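Local coordinates for putative transcriptional regulator TRANSCRIPTION REGULATOR protein (Rhizobium meliloti, PDB 5NLA) that activates transcription as an AraC-like regulator that responds to c-di-GMP to control extracellular polysaccharide production, probably by sequence-specific DNA binding, at residues H107-S112 with G132-E137; W92-L97 with P221-T226; H256-L261 with G266-E271; A68-V73 with A371-W376. All coordinates share one frame; numbering follows the deposited sequence.

Contact 1. Residues H107-S112 with G132-E137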
loop_
_atom_site.group_PDB
_atom_site.type_symbol
_atom_site.label_atom_id
_atom_site.label_comp_id
_atom_site.label_asym_id
_atom_site.label_seq_id
_atom_site.Cartn_x
_atom_site.Cartn_y
_atom_site.Cartn_z
ATOM N N HIS A 107 -12.402 -12.490 6.552
ATOM C CA HIS A 107 -13.143 -11.245 6.762
ATOM C C HIS A 107 -13.368 -10.595 5.407
ATOM O O HIS A 107 -12.880 -11.083 4.379
ATOM C CB HIS A 107 -12.362 -10.299 7.685
ATOM C CG HIS A 107 -11.049 -9.873 7.114
ATOM N ND1 HIS A 107 -9.963 -10.718 7.038
ATOM C CD2 HIS A 107 -10.666 -8.716 6.527
ATOM C CE1 HIS A 107 -8.959 -10.093 6.453
ATOM N NE2 HIS A 107 -9.361 -8.878 6.128
ATOM N N SER A 108 -14.136 -9.519 5.409
ATOM C CA SER A 108 -14.296 -8.699 4.236
ATOM C C SER A 108 -13.685 -7.312 4.510
ATOM O O SER A 108 -13.507 -6.894 5.676
ATOM C CB SER A 108 -15.760 -8.634 3.837
ATOM O OG SER A 108 -16.490 -7.900 4.799
ATOM N N TYR A 109 -13.346 -6.624 3.422
ATOM C CA TYR A 109 -12.615 -5.355 3.491
ATOM C C TYR A 109 -13.113 -4.347 2.451
ATOM O O TYR A 109 -13.513 -4.705 1.340
ATOM C CB TYR A 109 -11.099 -5.596 3.335
ATOM C CG TYR A 109 -10.709 -6.457 2.144
ATOM C CD1 TYR A 109 -10.523 -5.898 0.888
ATOM C CD2 TYR A 109 -10.550 -7.834 2.280
ATOM C CE1 TYR A 109 -10.163 -6.680 -0.196
ATOM C CE2 TYR A 109 -10.187 -8.633 1.198
ATOM C CZ TYR A 109 -9.993 -8.053 -0.046
ATOM O OH TYR A 109 -9.653 -8.837 -1.139
ATOM N N GLU A 110 -13.087 -3.078 2.834
ATOM C CA GLU A 110 -13.388 -1.982 1.910
ATOM C C GLU A 110 -12.437 -0.822 2.153
ATOM O O GLU A 110 -12.226 -0.419 3.299
ATOM C CB GLU A 110 -14.831 -1.510 2.076
ATOM C CG GLU A 110 -15.249 -0.464 1.053
ATOM C CD GLU A 110 -16.749 -0.231 0.996
ATOM O OE1 GLU A 110 -17.471 -0.660 1.929
ATOM O OE2 GLU A 110 -17.210 0.391 0.011
ATOM N N ARG A 111 -11.855 -0.313 1.070
ATOM C CA ARG A 111 -11.230 1.010 1.055
ATOM C C ARG A 111 -12.090 1.829 0.120
ATOM O O ARG A 111 -12.129 1.553 -1.075
ATOM C CB ARG A 111 -9.804 0.919 0.550
ATOM C CG ARG A 111 -9.051 2.229 0.588
ATOM C CD ARG A 111 -7.560 2.008 0.445
ATOM N NE ARG A 111 -6.829 3.268 0.460
ATOM C CZ ARG A 111 -6.559 3.987 1.543
ATOM N NH1 ARG A 111 -6.974 3.631 2.751
ATOM N NH2 ARG A 111 -5.869 5.109 1.404
ATOM N N SER A 112 -12.812 2.807 0.672
ATOM C CA SER A 112 -13.848 3.534 -0.081
ATOM C C SER A 112 -13.462 4.954 -0.557
ATOM O O SER A 112 -12.460 5.533 -0.130
ATOM C CB SER A 112 -15.102 3.621 0.778
ATOM O OG SER A 112 -14.853 4.442 1.895
ATOM N N GLY A 132 -4.503 -19.136 1.611
ATOM C CA GLY A 132 -5.738 -18.384 1.534
ATOM C C GLY A 132 -5.992 -17.868 0.131
ATOM O O GLY A 132 -5.211 -18.090 -0.788
ATOM N N ARG A 133 -7.082 -17.133 -0.007
ATOM C CA ARG A 133 -7.594 -16.673 -1.278
ATOM C C ARG A 133 -8.312 -15.385 -0.969
ATOM O O ARG A 133 -9.012 -15.308 0.038
ATOM C CB ARG A 133 -8.571 -17.677 -1.898
ATOM C CG ARG A 133 -7.878 -18.917 -2.405
ATOM C CD ARG A 133 -8.739 -19.822 -3.286
ATOM N NE ARG A 133 -7.880 -20.744 -4.041
ATOM C CZ ARG A 133 -7.160 -20.414 -5.120
ATOM N NH1 ARG A 133 -7.194 -19.180 -5.628
ATOM N NH2 ARG A 133 -6.402 -21.327 -5.718
ATOM N N SER A 134 -8.106 -14.364 -1.799
ATOM C CA SER A 134 -8.914 -13.165 -1.711
ATOM C C SER A 134 -9.670 -13.006 -3.012
ATOM O O SER A 134 -9.334 -13.619 -3.998
ATOM C CB SER A 134 -8.063 -11.953 -1.389
ATOM O OG SER A 134 -7.260 -11.589 -2.493
ATOM N N TRP A 135 -10.737 -12.229 -2.967
ATOM C CA TRP A 135 -11.497 -11.855 -4.140
ATOM C C TRP A 135 -11.707 -10.375 -4.001
ATOM O O TRP A 135 -12.227 -9.930 -2.973
ATOM C CB TRP A 135 -12.839 -12.567 -4.154
ATOM C CG TRP A 135 -12.737 -14.056 -4.373
ATOM C CD1 TRP A 135 -12.852 -14.710 -5.557
ATOM C CD2 TRP A 135 -12.499 -15.063 -3.376
ATOM N NE1 TRP A 135 -12.712 -16.062 -5.371
ATOM C CE2 TRP A 135 -12.491 -16.312 -4.043
ATOM C CE3 TRP A 135 -12.294 -15.035 -1.989
ATOM C CZ2 TRP A 135 -12.292 -17.530 -3.366
ATOM C CZ3 TRP A 135 -12.090 -16.243 -1.319
ATOM C CH2 TRP A 135 -12.094 -17.474 -2.012
ATOM N N THR A 136 -11.266 -9.602 -4.993
ATOM C CA THR A 136 -11.291 -8.143 -4.869
ATOM C C THR A 136 -11.907 -7.420 -6.062
ATOM O O THR A 136 -11.440 -7.534 -7.201
ATOM C CB THR A 136 -9.894 -7.571 -4.592
ATOM O OG1 THR A 136 -9.179 -8.455 -3.718
ATOM C CG2 THR A 136 -10.009 -6.184 -3.938
ATOM N N GLU A 137 -12.955 -6.659 -5.757
ATOM C CA GLU A 137 -13.623 -5.811 -6.715
ATOM C C GLU A 137 -12.978 -4.424 -6.738
ATOM O O GLU A 137 -12.662 -3.845 -5.691
ATOM C CB GLU A 137 -15.088 -5.666 -6.337
ATOM C CG GLU A 137 -15.944 -5.169 -7.475
ATOM C CD GLU A 137 -16.903 -4.097 -7.031
ATOM O OE1 GLU A 137 -17.865 -4.439 -6.307
ATOM O OE2 GLU A 137 -16.670 -2.909 -7.388
#
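Y109 and T136 lie opposite each other on strands 107-111 and 134-137, which run roughly parallel at 28° with axes 9.1 Å apart, too far for direct backbone pairing. The tyrosine side chain spans the distance. With CG between its own backbone N and carbonyl carbon (chi1 50°), the ring crosses the T136 side chain at about a right angle, and Y109 OH hydrogen-bonds T136 OG1 at 2.6 Å. OG1 lies in the ring plane, at its edge; T136 CG2 stands near that same plane, 3.8 Å from Y109 CE1. Both strands belong to a five-stranded antiparallel sheet in which strand 159-163 runs between them, and Y109 packs on Y159 and M163 of this middle strand. Y109 OH also lies 3.5 Å from S134 CB and 3.3 Å from W135 O. A phenylalanine in place of the tyrosine would keep the ring but is likely to leave T136 OG1 without this partner and the bridge across the middle strand without its polar tie. T136 O accepts a hydrogen bond from N190 ND2.

Contact 2. Residues W92-L97 with P221-T226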
loop_
_atom_site.group_PDB
_atom_site.type_symbol
_atom_site.label_atom_id
_atom_site.label_comp_id
_atom_site.label_asym_id
_atom_site.label_seq_id
_atom_site.Cartn_x
_atom_site.Cartn_y
_atom_site.Cartn_z
ATOM N N TRP A 92 8.138 -4.518 9.235
ATOM C CA TRP A 92 9.555 -4.170 9.068
ATOM C C TRP A 92 9.654 -2.972 8.125
ATOM O O TRP A 92 9.031 -2.979 7.064
ATOM C CB TRP A 92 10.345 -5.336 8.462
ATOM C CG TRP A 92 10.069 -6.675 9.074
ATOM C CD1 TRP A 92 8.974 -7.467 8.865
ATOM C CD2 TRP A 92 10.913 -7.390 9.974
ATOM N NE1 TRP A 92 9.081 -8.631 9.592
ATOM C CE2 TRP A 92 10.256 -8.606 10.290
ATOM C CE3 TRP A 92 12.155 -7.115 10.568
ATOM C CZ2 TRP A 92 10.804 -9.551 11.159
ATOM C CZ3 TRP A 92 12.701 -8.058 11.443
ATOM C CH2 TRP A 92 12.023 -9.262 11.726
ATOM N N HIS A 93 10.435 -1.962 8.519
ATOM C CA HIS A 93 10.709 -0.785 7.698
ATOM C C HIS A 93 12.039 -0.972 7.001
ATOM O O HIS A 93 13.074 -0.999 7.658
ATOM C CB HIS A 93 10.787 0.476 8.568
ATOM C CG HIS A 93 9.523 0.779 9.315
ATOM N ND1 HIS A 93 9.248 0.253 10.560
ATOM C CD2 HIS A 93 8.460 1.554 8.991
ATOM C CE1 HIS A 93 8.069 0.686 10.971
ATOM N NE2 HIS A 93 7.572 1.480 10.039
ATOM N N LEU A 94 12.014 -1.169 5.700
ATOM C CA LEU A 94 13.243 -1.216 4.967
ATOM C C LEU A 94 13.241 0.185 4.461
ATOM O O LEU A 94 12.815 0.432 3.356
ATOM C CB LEU A 94 13.125 -2.151 3.798
ATOM C CG LEU A 94 13.302 -3.610 4.139
ATOM C CD1 LEU A 94 13.337 -4.393 2.848
ATOM C CD2 LEU A 94 14.615 -3.755 4.869
ATOM N N GLY A 95 13.751 1.112 5.242
ATOM C CA GLY A 95 13.692 2.491 4.835
ATOM C C GLY A 95 12.239 2.880 4.655
ATOM O O GLY A 95 11.428 2.717 5.543
ATOM N N ASP A 96 11.943 3.475 3.514
ATOM C CA ASP A 96 10.598 3.898 3.143
ATOM C C ASP A 96 9.581 2.785 2.876
ATOM O O ASP A 96 8.430 2.879 3.274
ATOM C CB ASP A 96 10.699 4.828 1.944
ATOM C CG ASP A 96 11.952 4.593 1.135
ATOM O OD1 ASP A 96 12.358 3.422 1.010
ATOM O OD2 ASP A 96 12.538 5.579 0.651
ATOM N N LEU A 97 10.031 1.754 2.180
ATOM C CA LEU A 97 9.248 0.568 1.825
ATOM C C LEU A 97 8.950 -0.290 3.069
ATOM O O LEU A 97 9.877 -0.703 3.772
ATOM C CB LEU A 97 10.023 -0.239 0.769
ATOM C CG LEU A 97 9.470 -1.556 0.220
ATOM C CD1 LEU A 97 10.133 -1.918 -1.103
ATOM C CD2 LEU A 97 9.643 -2.692 1.215
ATOM N N PRO A 221 19.261 -0.384 0.704
ATOM C CA PRO A 221 18.912 0.340 -0.523
ATOM C C PRO A 221 18.921 -0.516 -1.791
ATOM O O PRO A 221 18.081 -0.281 -2.667
ATOM C CB PRO A 221 19.962 1.454 -0.594
ATOM C CG PRO A 221 21.088 0.958 0.228
ATOM C CD PRO A 221 20.453 0.195 1.343
ATOM N N ARG A 222 19.822 -1.505 -1.876
ATOM C CA ARG A 222 19.838 -2.420 -3.032
ATOM C C ARG A 222 18.673 -3.410 -3.007
ATOM O O ARG A 222 18.135 -3.732 -4.063
ATOM C CB ARG A 222 21.201 -3.120 -3.244
ATOM C CG ARG A 222 21.442 -4.509 -2.626
ATOM C CD ARG A 222 22.229 -5.420 -3.581
ATOM N NE ARG A 222 23.046 -6.430 -2.901
ATOM C CZ ARG A 222 24.265 -6.224 -2.387
ATOM N NH1 ARG A 222 24.857 -5.027 -2.443
ATOM N NH2 ARG A 222 24.906 -7.235 -1.802
ATOM N N ILE A 223 18.275 -3.866 -1.817
ATOM C CA ILE A 223 17.087 -4.717 -1.680
ATOM C C ILE A 223 15.884 -3.966 -2.234
ATOM O O ILE A 223 15.147 -4.501 -3.068
ATOM C CB ILE A 223 16.823 -5.165 -0.215
ATOM C CG1 ILE A 223 17.913 -6.126 0.264
ATOM C CG2 ILE A 223 15.470 -5.867 -0.084
ATOM C CD1 ILE A 223 17.920 -6.366 1.762
ATOM N N VAL A 224 15.717 -2.722 -1.790
ATOM C CA VAL A 224 14.598 -1.884 -2.236
ATOM C C VAL A 224 14.596 -1.753 -3.756
ATOM O O VAL A 224 13.544 -1.825 -4.390
ATOM C CB VAL A 224 14.623 -0.468 -1.601
ATOM C CG1 VAL A 224 13.461 0.382 -2.124
ATOM C CG2 VAL A 224 14.586 -0.555 -0.075
ATOM N N ARG A 225 15.781 -1.583 -4.330
ATOM C CA ARG A 225 15.914 -1.415 -5.773
ATOM C C ARG A 225 15.523 -2.669 -6.579
ATOM O O ARG A 225 14.831 -2.538 -7.590
ATOM C CB ARG A 225 17.327 -0.930 -6.148
ATOM C CG ARG A 225 17.308 0.105 -7.256
ATOM C CD ARG A 225 18.645 0.807 -7.463
ATOM N NE ARG A 225 18.433 2.070 -8.178
ATOM C CZ ARG A 225 19.269 2.632 -9.054
ATOM N NH1 ARG A 225 20.444 2.083 -9.369
ATOM N NH2 ARG A 225 18.919 3.785 -9.629
ATOM N N THR A 226 15.922 -3.868 -6.139
ATOM C CA THR A 226 15.586 -5.083 -6.921
ATOM C C THR A 226 14.098 -5.410 -6.740
ATOM O O THR A 226 13.461 -5.894 -7.675
ATOM C CB THR A 226 16.498 -6.353 -6.700
ATOM O OG1 THR A 226 15.756 -7.439 -6.126
ATOM C CG2 THR A 226 17.734 -6.084 -5.865
#
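L94 is the first residue of 92-97 to meet helix 220-234, which passes beside the end of a beta hairpin. Its CG sits beside the backbone N and opposite the carbonyl carbon (chi1 -81°), and its CD1 methyl comes to 3.9 Å from I223 CG2, the two side chains crossing at about a right angle. Nearer the backbone, L94 CB lies 4.4 Å from V224 CG2, the same methyl that approaches L94 O. From L94 to L97 the chain makes a type II' turn, closed by the bond from L94 N to L97 O at 2.9 Å, and so joins strands 88-94 and 97-104 of the large antiparallel sheet by a tight two-residue connection. G95 takes the positive phi of the first corner. D96 follows, and its OD1 accepts a weak bond from L97 N. L97 then turns back toward the helix: its CD1 reaches to 4.2 Å from V224 CG1, the leucine and the valine sliding past each other in opposite directions. V224 thus gives CG1 to L97 and CG2 to L94, the residues that flank the turn on its two strands. Beyond the segments, M208 of helix 196-211 packs on both L94 and I223, and I227 on L97. No hydrogen bond joins 92-97 to 221-226, and the contact is chiefly aliphatic carbon against carbon, so the attachment here probably rests on shape fit and the burial of L94, L97, I223 and V224.

Contact 3. Residues H256-L261 with G266-E271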
loop_
_atom_site.group_PDB
_atom_site.type_symbol
_atom_site.label_atom_id
_atom_site.label_comp_id
_atom_site.label_asym_id
_atom_site.label_seq_id
_atom_site.Cartn_x
_atom_site.Cartn_y
_atom_site.Cartn_z
ATOM N N HIS A 256 0.364 13.515 -5.253
ATOM C CA HIS A 256 1.705 12.949 -5.434
ATOM C C HIS A 256 2.103 12.812 -6.913
ATOM O O HIS A 256 3.287 12.985 -7.255
ATOM C CB HIS A 256 1.853 11.598 -4.718
ATOM C CG HIS A 256 2.141 11.709 -3.251
ATOM N ND1 HIS A 256 1.930 10.668 -2.378
ATOM C CD2 HIS A 256 2.621 12.730 -2.504
ATOM C CE1 HIS A 256 2.275 11.033 -1.159
ATOM N NE2 HIS A 256 2.698 12.281 -1.208
ATOM N N ARG A 257 1.119 12.519 -7.769
ATOM C CA ARG A 257 1.337 12.424 -9.210
ATOM C C ARG A 257 1.561 13.795 -9.823
ATOM O O ARG A 257 2.520 13.994 -10.575
ATOM C CB ARG A 257 0.152 11.759 -9.914
ATOM C CG ARG A 257 0.413 11.470 -11.391
ATOM C CD ARG A 257 -0.752 10.774 -12.061
ATOM N NE ARG A 257 -1.991 11.540 -11.959
ATOM C CZ ARG A 257 -3.194 11.085 -12.304
ATOM N NH1 ARG A 257 -3.341 9.855 -12.797
ATOM N NH2 ARG A 257 -4.268 11.862 -12.155
ATOM N N TYR A 258 0.661 14.729 -9.519
ATOM C CA TYR A 258 0.791 16.096 -10.011
ATOM C C TYR A 258 2.196 16.601 -9.716
ATOM O O TYR A 258 2.907 17.003 -10.620
ATOM C CB TYR A 258 -0.256 17.017 -9.391
ATOM C CG TYR A 258 -0.209 18.391 -9.990
ATOM C CD1 TYR A 258 -0.886 18.677 -11.171
ATOM C CD2 TYR A 258 0.550 19.402 -9.401
ATOM C CE1 TYR A 258 -0.820 19.935 -11.742
ATOM C CE2 TYR A 258 0.627 20.662 -9.963
ATOM C CZ TYR A 258 -0.056 20.937 -11.133
ATOM O OH TYR A 258 0.039 22.213 -11.680
ATOM N N ILE A 259 2.594 16.530 -8.451
ATOM C CA ILE A 259 3.938 16.918 -8.024
ATOM C C ILE A 259 5.024 16.213 -8.819
ATOM O O ILE A 259 5.965 16.863 -9.258
ATOM C CB ILE A 259 4.148 16.699 -6.503
ATOM C CG1 ILE A 259 3.423 17.803 -5.726
ATOM C CG2 ILE A 259 5.633 16.687 -6.118
ATOM C CD1 ILE A 259 3.269 17.519 -4.247
ATOM N N HIS A 260 4.903 14.903 -8.999
ATOM C CA HIS A 260 5.906 14.130 -9.755
ATOM C C HIS A 260 6.055 14.650 -11.181
ATOM O O HIS A 260 7.179 14.821 -11.662
ATOM C CB HIS A 260 5.560 12.631 -9.772
ATOM C CG HIS A 260 6.511 11.794 -10.578
ATOM N ND1 HIS A 260 7.603 11.166 -10.021
ATOM C CD2 HIS A 260 6.531 11.485 -11.899
ATOM C CE1 HIS A 260 8.256 10.510 -10.964
ATOM N NE2 HIS A 260 7.626 10.688 -12.112
ATOM N N LEU A 261 4.925 14.902 -11.843
ATOM C CA LEU A 261 4.933 15.393 -13.225
ATOM C C LEU A 261 5.460 16.829 -13.372
ATOM O O LEU A 261 6.182 17.135 -14.324
ATOM C CB LEU A 261 3.533 15.296 -13.843
ATOM C CG LEU A 261 2.955 13.891 -14.008
ATOM C CD1 LEU A 261 1.565 13.973 -14.620
ATOM C CD2 LEU A 261 3.856 13.002 -14.851
ATOM N N GLY A 266 9.130 25.379 -11.941
ATOM C CA GLY A 266 9.467 26.293 -10.833
ATOM C C GLY A 266 8.320 27.120 -10.258
ATOM O O GLY A 266 8.452 27.686 -9.167
ATOM N N ASP A 267 7.212 27.203 -11.000
ATOM C CA ASP A 267 5.923 27.711 -10.485
ATOM C C ASP A 267 5.059 26.635 -9.766
ATOM O O ASP A 267 3.847 26.814 -9.590
ATOM C CB ASP A 267 5.123 28.383 -11.621
ATOM C CG ASP A 267 4.780 27.423 -12.763
ATOM O OD1 ASP A 267 4.167 26.356 -12.512
ATOM O OD2 ASP A 267 5.148 27.730 -13.916
ATOM N N LEU A 268 5.668 25.525 -9.354
ATOM C CA LEU A 268 4.973 24.553 -8.528
ATOM C C LEU A 268 4.848 25.114 -7.113
ATOM O O LEU A 268 5.714 24.896 -6.261
ATOM C CB LEU A 268 5.710 23.209 -8.531
ATOM C CG LEU A 268 5.029 22.064 -7.784
ATOM C CD1 LEU A 268 3.804 21.592 -8.558
ATOM C CD2 LEU A 268 6.018 20.928 -7.558
ATOM N N THR A 269 3.787 25.886 -6.907
ATOM C CA THR A 269 3.377 26.365 -5.587
ATOM C C THR A 269 2.275 25.469 -5.001
ATOM O O THR A 269 1.752 24.598 -5.692
ATOM C CB THR A 269 2.847 27.805 -5.688
ATOM O OG1 THR A 269 1.731 27.838 -6.584
ATOM C CG2 THR A 269 3.936 28.735 -6.201
ATOM N N PRO A 270 1.924 25.669 -3.716
ATOM C CA PRO A 270 0.741 24.990 -3.177
ATOM C C PRO A 270 -0.578 25.424 -3.824
ATOM O O PRO A 270 -1.508 24.625 -3.891
ATOM C CB PRO A 270 0.753 25.381 -1.696
ATOM C CG PRO A 270 2.162 25.734 -1.400
ATOM C CD PRO A 270 2.698 26.341 -2.656
ATOM N N GLU A 271 -0.650 26.665 -4.300
ATOM C CA GLU A 271 -1.877 27.214 -4.892
ATOM C C GLU A 271 -2.248 26.502 -6.193
ATOM O O GLU A 271 -3.414 26.161 -6.422
ATOM C CB GLU A 271 -1.737 28.723 -5.162
ATOM C CG GLU A 271 -1.536 29.593 -3.921
ATOM C CD GLU A 271 -0.077 29.938 -3.644
ATOM O OE1 GLU A 271 0.637 29.094 -3.050
ATOM O OE2 GLU A 271 0.352 31.060 -4.013
#
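Y258 OH, at the far end of a ring that also packs on L268, is held by two groups: it hydrogen-bonds T272 OG1 in helix 270-275 and has a weak bond with E276 OE2, just past the end of that helix. This ties helix 251-261 to helix 270-275, consistent with an AraC-family domain, in which helix 251-261 would pack against the helix-turn-helix probably formed by 270-275 and 281-288. The connection between the first two helices brings L268 back over the side of helix 251-261. L268 is the centre of an inverse gamma turn, with a weak bond from T269 N to D267 O, and the next residue, T269, caps helix 270-275 through a weak bond from T272 N to its OG1. L268, between turn and cap, points toward helix 251-261. Its CG is anti to the backbone N (chi1 -176°), carrying the forked end of the side chain in between Y258 and I259. The tyrosine and the leucine run past each other in opposite directions, and no polar atoms bond across the two segments. I273 packs on Y258, I259 and L268 alike; F288 of helix 281-288 also meets I259, and I298 of helix 294-306 meets L268. L268 CD1 lies 3.6 Å from Y258 CE2, oblique to the ring, and L268 CD2 4.5 Å from I259 CG1.

Contact 4. Residues A68-V73 with A371-W376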
loop_
_atom_site.group_PDB
_atom_site.type_symbol
_atom_site.label_atom_id
_atom_site.label_comp_id
_atom_site.label_asym_id
_atom_site.label_seq_id
_atom_site.Cartn_x
_atom_site.Cartn_y
_atom_site.Cartn_z
ATOM N N ALA A 68 -8.171 0.342 10.378
ATOM C CA ALA A 68 -9.117 1.403 9.906
ATOM C C ALA A 68 -8.603 2.422 8.881
ATOM O O ALA A 68 -9.314 2.720 7.920
ATOM C CB ALA A 68 -9.726 2.147 11.092
ATOM N N PRO A 69 -7.390 2.987 9.097
ATOM C CA PRO A 69 -6.787 3.886 8.108
ATOM C C PRO A 69 -6.649 3.295 6.710
ATOM O O PRO A 69 -6.629 4.040 5.732
ATOM C CB PRO A 69 -5.389 4.135 8.672
ATOM C CG PRO A 69 -5.546 3.996 10.132
ATOM C CD PRO A 69 -6.553 2.896 10.312
ATOM N N LEU A 70 -6.521 1.977 6.627
ATOM C CA LEU A 70 -6.320 1.288 5.362
ATOM C C LEU A 70 -7.620 0.765 4.790
ATOM O O LEU A 70 -7.970 1.032 3.642
ATOM C CB LEU A 70 -5.346 0.138 5.578
ATOM C CG LEU A 70 -4.797 -0.545 4.329
ATOM C CD1 LEU A 70 -4.244 0.465 3.337
ATOM C CD2 LEU A 70 -3.714 -1.564 4.708
ATOM N N VAL A 71 -8.335 0.013 5.612
ATOM C CA VAL A 71 -9.530 -0.699 5.186
ATOM C C VAL A 71 -10.514 -0.723 6.321
ATOM O O VAL A 71 -10.128 -0.841 7.466
ATOM C CB VAL A 71 -9.222 -2.166 4.775
ATOM C CG1 VAL A 71 -8.739 -2.238 3.325
ATOM C CG2 VAL A 71 -8.213 -2.807 5.714
ATOM N N ASP A 72 -11.788 -0.578 5.985
ATOM C CA ASP A 72 -12.859 -0.923 6.895
ATOM C C ASP A 72 -13.108 -2.419 6.753
ATOM O O ASP A 72 -13.282 -2.903 5.634
ATOM C CB ASP A 72 -14.124 -0.163 6.545
ATOM C CG ASP A 72 -15.177 -0.266 7.617
ATOM O OD1 ASP A 72 -14.908 -0.841 8.701
ATOM O OD2 ASP A 72 -16.285 0.258 7.376
ATOM N N VAL A 73 -13.124 -3.128 7.884
ATOM C CA VAL A 73 -13.292 -4.579 7.904
ATOM C C VAL A 73 -14.573 -5.015 8.609
ATOM O O VAL A 73 -15.073 -4.318 9.493
ATOM C CB VAL A 73 -12.084 -5.302 8.542
ATOM C CG1 VAL A 73 -10.823 -5.046 7.722
ATOM C CG2 VAL A 73 -11.873 -4.887 9.992
ATOM N N ALA A 371 -1.732 2.118 18.661
ATOM C CA ALA A 371 -1.185 2.343 17.322
ATOM C C ALA A 371 -2.078 1.733 16.245
ATOM O O ALA A 371 -2.986 0.949 16.543
ATOM C CB ALA A 371 0.223 1.772 17.224
ATOM N N THR A 372 -1.823 2.126 14.997
ATOM C CA THR A 372 -2.499 1.572 13.819
ATOM C C THR A 372 -1.507 1.369 12.675
ATOM O O THR A 372 -0.345 1.757 12.769
ATOM C CB THR A 372 -3.623 2.484 13.290
ATOM O OG1 THR A 372 -3.057 3.533 12.496
ATOM C CG2 THR A 372 -4.461 3.058 14.417
ATOM N N ILE A 373 -1.984 0.756 11.597
ATOM C CA ILE A 373 -1.173 0.544 10.401
ATOM C C ILE A 373 -0.870 1.866 9.667
ATOM O O ILE A 373 0.151 1.975 8.979
ATOM C CB ILE A 373 -1.810 -0.516 9.459
ATOM C CG1 ILE A 373 -0.777 -1.033 8.465
ATOM C CG2 ILE A 373 -3.045 0.007 8.735
ATOM C CD1 ILE A 373 -1.260 -2.223 7.669
ATOM N N GLY A 374 -1.744 2.861 9.833
ATOM C CA GLY A 374 -1.518 4.207 9.308
ATOM C C GLY A 374 -0.231 4.826 9.819
ATOM O O GLY A 374 0.473 5.504 9.079
ATOM N N ASP A 375 0.074 4.548 11.082
ATOM C CA ASP A 375 1.312 4.965 11.720
ATOM C C ASP A 375 2.550 4.237 11.173
ATOM O O ASP A 375 3.648 4.795 11.165
ATOM C CB ASP A 375 1.192 4.771 13.236
ATOM C CG ASP A 375 0.097 5.648 13.852
ATOM O OD1 ASP A 375 0.168 6.898 13.705
ATOM O OD2 ASP A 375 -0.835 5.096 14.472
ATOM N N TRP A 376 2.373 2.988 10.742
ATOM C CA TRP A 376 3.438 2.217 10.091
ATOM C C TRP A 376 3.701 2.723 8.682
ATOM O O TRP A 376 4.817 2.596 8.168
ATOM C CB TRP A 376 3.076 0.727 10.026
ATOM C CG TRP A 376 3.063 0.002 11.346
ATOM C CD1 TRP A 376 3.147 0.549 12.594
ATOM C CD2 TRP A 376 2.921 -1.410 11.537
ATOM N NE1 TRP A 376 3.086 -0.436 13.549
ATOM C CE2 TRP A 376 2.947 -1.649 12.930
ATOM C CE3 TRP A 376 2.787 -2.502 10.666
ATOM C CZ2 TRP A 376 2.840 -2.942 13.477
ATOM C CZ3 TRP A 376 2.687 -3.788 11.210
ATOM C CH2 TRP A 376 2.710 -3.993 12.603
#
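A largely apolar contact of P69 and L70 with T372, I373 and G374 docks a short helical turn near the C-terminus against the bend between helix 59-67 and strand 72-74. The proline ring meets the start of that turn: P69 CG lies 3.5 Å from T372 OG1, and P69 CB is 3.9 Å from G374 CA, a residue with no side chain to hold the ring off. Beside it, L70 and I373 meet at two points, L70 CB against I373 CG2 and L70 CD2 against I373 CD1, the latter at 3.9 Å. I373 has CG1 anti to the backbone N (chi1 -163°), which sends CD1 out to the leucine while the CG2 branch stays close to L70 CB. The turn itself begins with a capping box. T372 N donates to the anti lone pair of D375 OD2 at 3.2 Å, and T372 OG1 accepts a weak bond from G374 N, so the hydroxyl flanked by the proline ring also caps the helical turn, weakly. Replacing P69 by an alanine would probably open a gap beside T372 OG1 and CB, since the ring carbons CG and CD that cover them would be gone. I373 also packs on L89 of strand 88-94, which joins the turn to the large sheet. The carbonyls of P69 and L70 both accept hydrogen bonds from R111 NH1.

Along the chain the contacts nest: contact 1 lies inside the loop closed by contact 2, and contact 4, joining residues 68-73 to the C-terminal 371-376, encloses all the others; contact 3 follows contact 2 in series. Contacts 1 and 4, centres about 15 Å apart, meet through neighbouring strands 107-111 and 72-74 of the five-stranded sheet. Contact 4 also touches contact 2, their centres about 21 Å apart, where W376 packs by H93, at the large seven-stranded sheet. Contact 3 stands apart, its centre about 26 to 33 Å from those of the others, among the helices probably used for DNA binding. The turn at 371-376, after the unmodelled residues 310-369, thus packs on the parts built on the sheets.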